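Toxin PAU_02230 (Photorhabdus asymbiotica subsp. asymbiotica ATCC 43949, PDB 6HV6) is a bacterial toxin, also called PaTox, whose modelled part combines an antiparallel beta-sheet domain with a helical region and probably has a papain-like fold. Local coordinates at residues A[199-203]-A[289-293]; A[113-118]-A[148-153]. The protein carries 1 engineered substitution. All coordinates share one frame; numbering follows the deposited sequence.

Contact 1 (A[199-203]-A[289-293]); sequences ALPES and HTMLI. Engineered in segment 199-203: Ala199 (natural residue Cys). With EPE (4-(2-hydroxyethyl)-1-piperazine ethanesulfonic acid), chain H.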
loop_
_atom_site.group_PDB
_atom_site.type_symbol
_atom_site.label_atom_id
_atom_site.label_comp_id
_atom_site.label_asym_id
_atom_site.label_seq_id
_atom_site.Cartn_x
_atom_site.Cartn_y
_atom_site.Cartn_z
ATOM N N ALA A 199 -2.643 -6.185 -2.874
ATOM C CA ALA A 199 -3.069 -5.513 -4.096
ATOM C C ALA A 199 -3.934 -6.413 -4.976
ATOM O O ALA A 199 -4.846 -5.921 -5.645
ATOM C CB ALA A 199 -1.835 -5.022 -4.867
ATOM N N LEU A 200 -3.668 -7.725 -5.008
ATOM C CA LEU A 200 -4.488 -8.616 -5.825
ATOM C C LEU A 200 -5.945 -8.642 -5.359
ATOM O O LEU A 200 -6.837 -8.343 -6.167
ATOM C CB LEU A 200 -3.865 -10.020 -5.871
ATOM C CG LEU A 200 -4.723 -11.133 -6.499
ATOM C CD1 LEU A 200 -5.068 -10.836 -7.958
ATOM C CD2 LEU A 200 -4.029 -12.498 -6.391
ATOM N N PRO A 201 -6.247 -8.968 -4.097
ATOM C CA PRO A 201 -7.663 -8.960 -3.696
ATOM C C PRO A 201 -8.260 -7.567 -3.686
ATOM O O PRO A 201 -9.461 -7.431 -3.942
ATOM C CB PRO A 201 -7.643 -9.577 -2.288
ATOM C CG PRO A 201 -6.239 -9.296 -1.782
ATOM C CD PRO A 201 -5.371 -9.434 -3.008
ATOM N N GLU A 202 -7.471 -6.533 -3.374
ATOM C CA GLU A 202 -7.992 -5.173 -3.452
ATOM C C GLU A 202 -8.465 -4.864 -4.866
ATOM O O GLU A 202 -9.560 -4.330 -5.063
ATOM C CB GLU A 202 -6.919 -4.174 -2.987
ATOM C CG GLU A 202 -6.743 -4.204 -1.466
ATOM C CD GLU A 202 -5.409 -3.647 -0.988
ATOM O OE1 GLU A 202 -4.514 -3.370 -1.811
ATOM O OE2 GLU A 202 -5.265 -3.479 0.236
ATOM N N SER A 203 -7.652 -5.212 -5.865
ATOM C CA SER A 203 -8.010 -4.944 -7.258
ATOM C C SER A 203 -9.263 -5.712 -7.669
ATOM O O SER A 203 -10.169 -5.147 -8.292
ATOM C CB SER A 203 -6.844 -5.319 -8.170
ATOM O OG SER A 203 -5.721 -4.481 -7.950
ATOM N N HIS A 289 2.908 -7.001 -8.086
ATOM C CA HIS A 289 1.883 -5.981 -7.913
ATOM C C HIS A 289 0.682 -6.328 -8.774
ATOM O O HIS A 289 0.806 -7.009 -9.794
ATOM C CB HIS A 289 2.416 -4.584 -8.278
ATOM C CG HIS A 289 1.551 -3.458 -7.792
ATOM N ND1 HIS A 289 0.875 -3.502 -6.587
ATOM C CD2 HIS A 289 1.281 -2.243 -8.331
ATOM C CE1 HIS A 289 0.201 -2.373 -6.422
ATOM N NE2 HIS A 289 0.437 -1.590 -7.462
ATOM N N THR A 290 -0.484 -5.860 -8.347
ATOM C CA THR A 290 -1.702 -6.013 -9.122
ATOM C C THR A 290 -2.417 -4.676 -9.140
ATOM O O THR A 290 -2.442 -3.965 -8.134
ATOM C CB THR A 290 -2.628 -7.084 -8.532
ATOM O OG1 THR A 290 -1.921 -8.317 -8.401
ATOM C CG2 THR A 290 -3.877 -7.286 -9.423
ATOM N N MET A 291 -2.986 -4.332 -10.288
ATOM C CA MET A 291 -3.726 -3.090 -10.406
ATOM C C MET A 291 -4.987 -3.391 -11.213
ATOM O O MET A 291 -5.276 -4.542 -11.550
ATOM C CB MET A 291 -2.845 -2.004 -11.037
ATOM C CG MET A 291 -1.619 -1.594 -10.176
ATOM S SD MET A 291 -0.365 -0.818 -11.205
ATOM C CE MET A 291 0.294 -2.258 -12.036
ATOM N N LEU A 292 -5.731 -2.350 -11.554
ATOM C CA LEU A 292 -7.029 -2.562 -12.169
ATOM C C LEU A 292 -7.346 -1.379 -13.063
ATOM O O LEU A 292 -7.081 -0.232 -12.688
ATOM C CB LEU A 292 -8.108 -2.716 -11.087
ATOM C CG LEU A 292 -9.551 -2.781 -11.574
ATOM C CD1 LEU A 292 -9.837 -4.190 -12.030
ATOM C CD2 LEU A 292 -10.483 -2.340 -10.440
ATOM N N ILE A 293 -7.922 -1.649 -14.234
ATOM C CA ILE A 293 -8.470 -0.587 -15.065
ATOM C C ILE A 293 -9.881 -0.978 -15.461
ATOM O O ILE A 293 -10.177 -2.160 -15.679
ATOM C CB ILE A 293 -7.595 -0.280 -16.302
ATOM C CG1 ILE A 293 -7.403 -1.510 -17.173
ATOM C CG2 ILE A 293 -6.229 0.237 -15.868
ATOM C CD1 ILE A 293 -6.293 -1.324 -18.207
HETATM N N1 EPE H . 3.406 -9.575 -3.342
HETATM C C9 EPE H . 1.935 -9.633 -3.326
HETATM C C10 EPE H . 1.438 -8.651 -4.381
HETATM S S EPE H . -0.102 -9.061 -5.154
HETATM O O1S EPE H . -1.154 -8.729 -4.120
HETATM O O2S EPE H . -0.076 -10.477 -5.440
HETATM O O3S EPE H . -0.222 -8.218 -6.319
#
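Ala199 points its methyl at the strand, where CB comes 3.6 Å from ND1 of His289 and also touches the carbonyl oxygen of Thr290. This alanine is an engineered replacement of the natural cysteine. Leu200 and Thr290 bind the EPE sulfonate on separate oxygens: Leu200 N reaches O1S at 2.8 Å with an N-H...O angle of 158°, and Thr290 OG1 donates to O3S at 2.7 Å. The branched threonine suits this place because its other arm, CG2, packs 3.7 Å from OG of Ser203. A buried helix start laid against a sheet strand, with a natural cysteine facing a histidine, is consistent with the papain-like arrangement; the axes of segments 199-203 and 289-293 run nearly parallel, 15° apart, and approach to 6.8 Å. Backbone N-H groups not yet bonded within the helix, such as Leu200 N, would probably help hold an anion. Ser203 OG sits beside its own N (chi1 -66°), from where it donates back to Ala199 O at 2.9 Å. Ser203 N grips the same oxygen from the opposite face of the carbonyl plane. On the adjacent strand 304-309, Asp309 hydrogen-bonds His289 NE2, which helps hold the ring's rotation.

Contact 2 (A[113-118]-A[148-153]); sequences GKEDYN and GVLAGK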
loop_
_atom_site.group_PDB
_atom_site.type_symbol
_atom_site.label_atom_id
_atom_site.label_comp_id
_atom_site.label_asym_id
_atom_site.label_seq_id
_atom_site.Cartn_x
_atom_site.Cartn_y
_atom_site.Cartn_z
ATOM N N GLY A 113 16.746 -5.773 22.889
ATOM C CA GLY A 113 16.488 -4.406 23.319
ATOM C C GLY A 113 15.237 -3.816 22.684
ATOM O O GLY A 113 14.433 -3.160 23.351
ATOM N N LYS A 114 15.039 -4.066 21.391
ATOM C CA LYS A 114 13.883 -3.492 20.718
ATOM C C LYS A 114 12.572 -4.009 21.311
ATOM O O LYS A 114 11.594 -3.264 21.396
ATOM C CB LYS A 114 13.954 -3.800 19.229
ATOM C CG LYS A 114 12.913 -3.084 18.384
ATOM C CD LYS A 114 13.211 -3.278 16.903
ATOM C CE LYS A 114 12.145 -2.654 16.028
ATOM N NZ LYS A 114 12.444 -2.916 14.597
ATOM N N GLU A 115 12.536 -5.262 21.752
ATOM C CA GLU A 115 11.306 -5.783 22.339
ATOM C C GLU A 115 11.162 -5.422 23.808
ATOM O O GLU A 115 10.060 -5.513 24.355
ATOM C CB GLU A 115 11.252 -7.298 22.177
ATOM C CG GLU A 115 11.145 -7.712 20.736
ATOM C CD GLU A 115 11.055 -9.209 20.565
ATOM O OE1 GLU A 115 10.598 -9.898 21.506
ATOM O OE2 GLU A 115 11.445 -9.688 19.478
ATOM N N ASP A 116 12.248 -5.042 24.462
ATOM C CA ASP A 116 12.220 -4.644 25.861
ATOM C C ASP A 116 12.561 -3.169 25.994
ATOM O O ASP A 116 13.332 -2.764 26.870
ATOM C CB ASP A 116 13.175 -5.496 26.684
ATOM C CG ASP A 116 12.807 -5.520 28.145
ATOM O OD1 ASP A 116 11.635 -5.219 28.472
ATOM O OD2 ASP A 116 13.694 -5.819 28.957
ATOM N N TYR A 117 11.981 -2.353 25.108
ATOM C CA TYR A 117 12.416 -0.978 24.972
ATOM C C TYR A 117 11.943 -0.102 26.117
ATOM O O TYR A 117 12.384 1.044 26.207
ATOM C CB TYR A 117 11.935 -0.390 23.647
ATOM C CG TYR A 117 10.437 -0.258 23.526
ATOM C CD1 TYR A 117 9.664 -1.312 23.042
ATOM C CD2 TYR A 117 9.794 0.927 23.855
ATOM C CE1 TYR A 117 8.303 -1.199 22.916
ATOM C CE2 TYR A 117 8.418 1.048 23.732
ATOM C CZ TYR A 117 7.686 -0.026 23.258
ATOM O OH TYR A 117 6.325 0.066 23.127
ATOM N N ASN A 118 11.070 -0.600 26.993
ATOM C CA ASN A 118 10.741 0.135 28.206
ATOM C C ASN A 118 11.435 -0.427 29.435
ATOM O O ASN A 118 11.035 -0.112 30.561
ATOM C CB ASN A 118 9.231 0.173 28.402
ATOM C CG ASN A 118 8.574 1.184 27.496
ATOM O OD1 ASN A 118 9.109 2.274 27.270
ATOM N ND2 ASN A 118 7.431 0.822 26.945
ATOM N N GLY A 148 18.751 -1.153 19.778
ATOM C CA GLY A 148 17.444 -1.797 19.685
ATOM C C GLY A 148 16.401 -1.113 20.551
ATOM O O GLY A 148 15.291 -0.828 20.102
ATOM N N VAL A 149 16.761 -0.819 21.806
ATOM C CA VAL A 149 15.880 -0.075 22.705
ATOM C C VAL A 149 15.457 1.244 22.067
ATOM O O VAL A 149 14.280 1.615 22.088
ATOM C CB VAL A 149 16.581 0.165 24.059
ATOM C CG1 VAL A 149 15.837 1.226 24.862
ATOM C CG2 VAL A 149 16.681 -1.138 24.859
ATOM N N LEU A 150 16.420 1.976 21.497
ATOM C CA LEU A 150 16.121 3.266 20.887
ATOM C C LEU A 150 15.174 3.106 19.713
ATOM O O LEU A 150 14.234 3.889 19.555
ATOM C CB LEU A 150 17.420 3.956 20.434
ATOM C CG LEU A 150 18.235 4.563 21.571
ATOM C CD1 LEU A 150 19.691 4.846 21.137
ATOM C CD2 LEU A 150 17.560 5.845 22.098
ATOM N N ALA A 151 15.418 2.101 18.868
ATOM C CA ALA A 151 14.478 1.799 17.797
ATOM C C ALA A 151 13.093 1.503 18.358
ATOM O O ALA A 151 12.082 1.954 17.807
ATOM C CB ALA A 151 14.982 0.615 16.981
ATOM N N GLY A 152 13.024 0.752 19.460
ATOM C CA GLY A 152 11.734 0.505 20.083
ATOM C C GLY A 152 11.056 1.787 20.528
ATOM O O GLY A 152 9.873 2.006 20.252
ATOM N N LYS A 153 11.807 2.666 21.201
ATOM C CA LYS A 153 11.227 3.906 21.718
ATOM C C LYS A 153 10.826 4.865 20.604
ATOM O O LYS A 153 9.896 5.663 20.783
ATOM C CB LYS A 153 12.218 4.591 22.671
ATOM C CG LYS A 153 12.406 3.856 24.020
ATOM C CD LYS A 153 13.379 4.622 24.958
ATOM C CE LYS A 153 13.528 3.888 26.290
ATOM N NZ LYS A 153 12.253 3.794 27.075
HETATM O O HOH W 1 9.243 4.329 25.578
#
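Tyr117 lays one face of its ring over the backbone of Gly152, with CG and CD2 each 3.7 Å from the glycine carbonyl carbon and Gly152 O above the plane toward the rim. Its CG stands between the backbone N and the carbonyl carbon (chi1 65°), which swings the ring over the Gly152 backbone. With no side chain at Gly152, Tyr117 CB and Lys114 O can come close to its CA, and this brings the ring over the glycine. Lys153, the next residue, runs its long chain past Tyr117 O, bends only at the last torsion (chi4 -63°), and donates from NZ to that oxygen at 2.9 Å, in the carbonyl plane. NZ also bonds to Asn126 OD1, while a water that donates to Asn118 OD1 at 2.7 Å accepts a weak bond from Lys153 NZ. Val149 sets its CG2 branch 3.4 Å from Gly113 O, a carbonyl in the last turn of helix 101-115, while CG1 faces Tyr117 O. Toward Gly148 the backbones themselves meet. Gly113 C comes within 3.6 Å of Gly148 C, and Lys114 CA makes a CA-H...O contact with Gly148 O at 3.1 Å. Glycines four residues apart, at 148 and 152, make helix 144-176 thin where helix 101-115 ends, the close backbone packing of a GxxxG motif.

Overall arrangement
Contact 2 closes in the chain before contact 1 opens, and the two lie in different parts of the molecule: their centres are 36 Å apart and their nearest atoms about 23 Å. Contact 1 is the more central, 11 Å from the centre of the chain, whereas contact 2 lies 26 Å out, among the helices. Helix 144-176, which supplies one side of contact 2, is followed by strand 182-185 at the edge of the six-stranded antiparallel sheet, and strand 289-296 of contact 1 belongs to that sheet. The bound EPE sits at contact 1, as does a 1,2-ethanediol about 4 Å from the His289 side chain, which may mark a pocket; contact 2 is structural packing remote from both.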